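Local coordinates for RNA pseudouridylate synthase domain-containing protein 1 (Homo sapiens, PDB 5VBB) that probably binds RNA and converts selected uridines to pseudouridine, at residues V95-L100 with F211-P216. Sequence-based numbering, arbitrary orientation.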
loop_
_atom_site.group_PDB
_atom_site.type_symbol
_atom_site.label_atom_id
_atom_site.label_comp_id
_atom_site.label_asym_id
_atom_site.label_seq_id
_atom_site.Cartn_x
_atom_site.Cartn_y
_atom_site.Cartn_z
ATOM N N VAL A 95 4.884 7.781 11.937
ATOM C CA VAL A 95 3.639 7.349 11.249
ATOM C C VAL A 95 3.535 5.837 11.208
ATOM O O VAL A 95 4.548 5.159 11.054
ATOM C CB VAL A 95 3.593 7.963 9.834
ATOM C CG1 VAL A 95 2.476 7.368 8.956
ATOM C CG2 VAL A 95 3.482 9.480 9.936
ATOM N N THR A 96 2.299 5.301 11.353
ATOM C CA THR A 96 2.033 3.867 11.251
ATOM C C THR A 96 1.228 3.632 9.965
ATOM O O THR A 96 0.253 4.339 9.704
ATOM C CB THR A 96 1.294 3.349 12.472
ATOM O OG1 THR A 96 2.077 3.641 13.614
ATOM C CG2 THR A 96 1.041 1.845 12.418
ATOM N N LYS A 97 1.632 2.631 9.172
ATOM C CA LYS A 97 0.931 2.272 7.953
ATOM C C LYS A 97 0.819 0.782 7.822
ATOM O O LYS A 97 1.743 0.084 8.198
ATOM C CB LYS A 97 1.717 2.750 6.719
ATOM C CG LYS A 97 2.013 4.217 6.615
ATOM C CD LYS A 97 2.439 4.571 5.189
ATOM C CE LYS A 97 2.957 5.977 5.063
ATOM N NZ LYS A 97 3.607 6.235 3.749
ATOM N N ALA A 98 -0.283 0.291 7.238
ATOM C CA ALA A 98 -0.453 -1.104 6.879
ATOM C C ALA A 98 -1.212 -1.194 5.573
ATOM O O ALA A 98 -2.007 -0.301 5.207
ATOM C CB ALA A 98 -1.145 -1.908 7.979
ATOM N N TYR A 99 -0.929 -2.252 4.832
ATOM C CA TYR A 99 -1.503 -2.469 3.520
ATOM C C TYR A 99 -2.073 -3.836 3.450
ATOM O O TYR A 99 -1.633 -4.722 4.174
ATOM C CB TYR A 99 -0.406 -2.397 2.438
ATOM C CG TYR A 99 0.307 -1.081 2.322
ATOM C CD1 TYR A 99 1.133 -0.621 3.344
ATOM C CD2 TYR A 99 0.165 -0.283 1.184
ATOM C CE1 TYR A 99 1.744 0.623 3.272
ATOM C CE2 TYR A 99 0.819 0.945 1.082
ATOM C CZ TYR A 99 1.601 1.392 2.135
ATOM O OH TYR A 99 2.317 2.542 2.059
ATOM N N LEU A 100 -2.983 -4.033 2.503
ATOM C CA LEU A 100 -3.509 -5.336 2.157
ATOM C C LEU A 100 -3.003 -5.641 0.777
ATOM O O LEU A 100 -2.845 -4.721 -0.037
ATOM C CB LEU A 100 -5.042 -5.327 2.113
ATOM C CG LEU A 100 -5.737 -5.092 3.429
ATOM C CD1 LEU A 100 -7.202 -4.885 3.228
ATOM C CD2 LEU A 100 -5.498 -6.241 4.411
ATOM N N PHE A 211 -4.235 0.386 3.522
ATOM C CA PHE A 211 -5.390 0.099 4.357
ATOM C C PHE A 211 -5.466 0.909 5.630
ATOM O O PHE A 211 -6.490 1.521 5.891
ATOM C CB PHE A 211 -5.321 -1.403 4.686
ATOM C CG PHE A 211 -6.350 -1.956 5.628
ATOM C CD1 PHE A 211 -7.697 -1.972 5.275
ATOM C CD2 PHE A 211 -5.961 -2.650 6.759
ATOM C CE1 PHE A 211 -8.629 -2.665 6.054
ATOM C CE2 PHE A 211 -6.895 -3.249 7.577
ATOM C CZ PHE A 211 -8.214 -3.307 7.196
ATOM N N TYR A 212 -4.397 0.943 6.408
ATOM C CA TYR A 212 -4.362 1.574 7.706
ATOM C C TYR A 212 -3.340 2.698 7.684
ATOM O O TYR A 212 -2.258 2.539 7.123
ATOM C CB TYR A 212 -4.025 0.529 8.776
ATOM C CG TYR A 212 -3.954 1.115 10.166
ATOM C CD1 TYR A 212 -5.107 1.330 10.915
ATOM C CD2 TYR A 212 -2.733 1.466 10.733
ATOM C CE1 TYR A 212 -5.051 1.977 12.152
ATOM C CE2 TYR A 212 -2.664 2.065 11.984
ATOM C CZ TYR A 212 -3.815 2.287 12.707
ATOM O OH TYR A 212 -3.670 2.865 13.942
ATOM N N LEU A 213 -3.702 3.841 8.238
ATOM C CA LEU A 213 -2.795 4.986 8.294
ATOM C C LEU A 213 -3.041 5.749 9.592
ATOM O O LEU A 213 -4.177 6.001 9.941
ATOM C CB LEU A 213 -2.996 5.878 7.058
ATOM C CG LEU A 213 -2.251 7.235 6.995
ATOM C CD1 LEU A 213 -0.747 7.028 6.784
ATOM C CD2 LEU A 213 -2.847 8.121 5.874
ATOM N N ARG A 214 -1.993 6.021 10.350
ATOM C CA ARG A 214 -2.087 6.762 11.595
ATOM C C ARG A 214 -0.992 7.799 11.584
ATOM O O ARG A 214 0.166 7.422 11.469
ATOM C CB ARG A 214 -1.929 5.849 12.798
ATOM C CG ARG A 214 -2.288 6.533 14.125
ATOM C CD ARG A 214 -1.568 5.902 15.311
ATOM N NE ARG A 214 -1.832 4.475 15.423
ATOM C CZ ARG A 214 -1.179 3.621 16.210
ATOM N NH1 ARG A 214 -0.191 4.043 16.993
ATOM N NH2 ARG A 214 -1.510 2.343 16.222
ATOM N N ILE A 215 -1.360 9.107 11.693
ATOM C CA ILE A 215 -0.431 10.228 11.660
ATOM C C ILE A 215 -0.670 10.984 12.999
ATOM O O ILE A 215 -1.667 11.681 13.140
ATOM C CB ILE A 215 -0.680 11.102 10.425
ATOM C CG1 ILE A 215 -0.683 10.231 9.116
ATOM C CG2 ILE A 215 0.363 12.232 10.362
ATOM C CD1 ILE A 215 -1.106 10.928 7.883
ATOM N N PRO A 216 0.180 10.745 14.006
ATOM C CA PRO A 216 -0.058 11.325 15.339
ATOM C C PRO A 216 0.436 12.761 15.435
ATOM O O PRO A 216 1.440 13.033 16.081
ATOM C CB PRO A 216 0.698 10.365 16.249
ATOM C CG PRO A 216 1.882 9.943 15.424
ATOM C CD PRO A 216 1.354 9.845 14.011
#
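Thr96 meets the Tyr212 ring at its rim: CG2, anti to the backbone N, lies in the ring plane, 3.7 Å from CE2. The phenol of Tyr212 continues past this methyl to Arg214, two residues on along the same face of the sheet. There Arg214 grips Tyr212 OH side-on, through NE at 2.9 Å and NH2 at 3.2 Å, with the oxygen only 3° out of the guanidinium plane. A chi3 of -57° bends the arginine chain at NE, the atom that makes the shorter bond to the phenol oxygen, and Thr96 OG1 stands over one guanidinium face. Glu223 also bonds Tyr212 OH, while Asp259 forms a salt bridge with Arg214 NH1, so the polar ends are tied to the neighbouring strand and the C-terminal tail. At the base of the tyrosine, Ala98 CB packs on Tyr212 CB at 3.9 Å. A leucine in place of Tyr212 would probably leave Arg214 NE and NH2 without their shared acceptor and the guanidinium freer to turn.

The opposite face carries Lys97 and Leu213, side by side; Leu213 CD1 reaches Lys97 CG and Val95 CG1, each at 3.9 Å. Backbone pairing is antiparallel, and reciprocal N-H...O bonds join Thr96 to Arg214 and Ala98 to Tyr212. At Ala98 the pairing is irregular: its O accepts from both Phe211 N and Tyr212 N, a classic beta bulge. Beyond it, Leu100 CD1 sits over the Phe211 ring in a CH-pi contact, 3.9 Å from the centroid and 24° off the normal, next to Leu247 of helix 247-256.

Strands 96-104 and 208-216 are thus joined inside the large antiparallel sheet of the pseudouridine synthase domain, and the chemistry implies a buried cationic group whose charge is probably balanced by Asp259, while Glu223 OE2 takes part through the phenol oxygen and would probably polarise it.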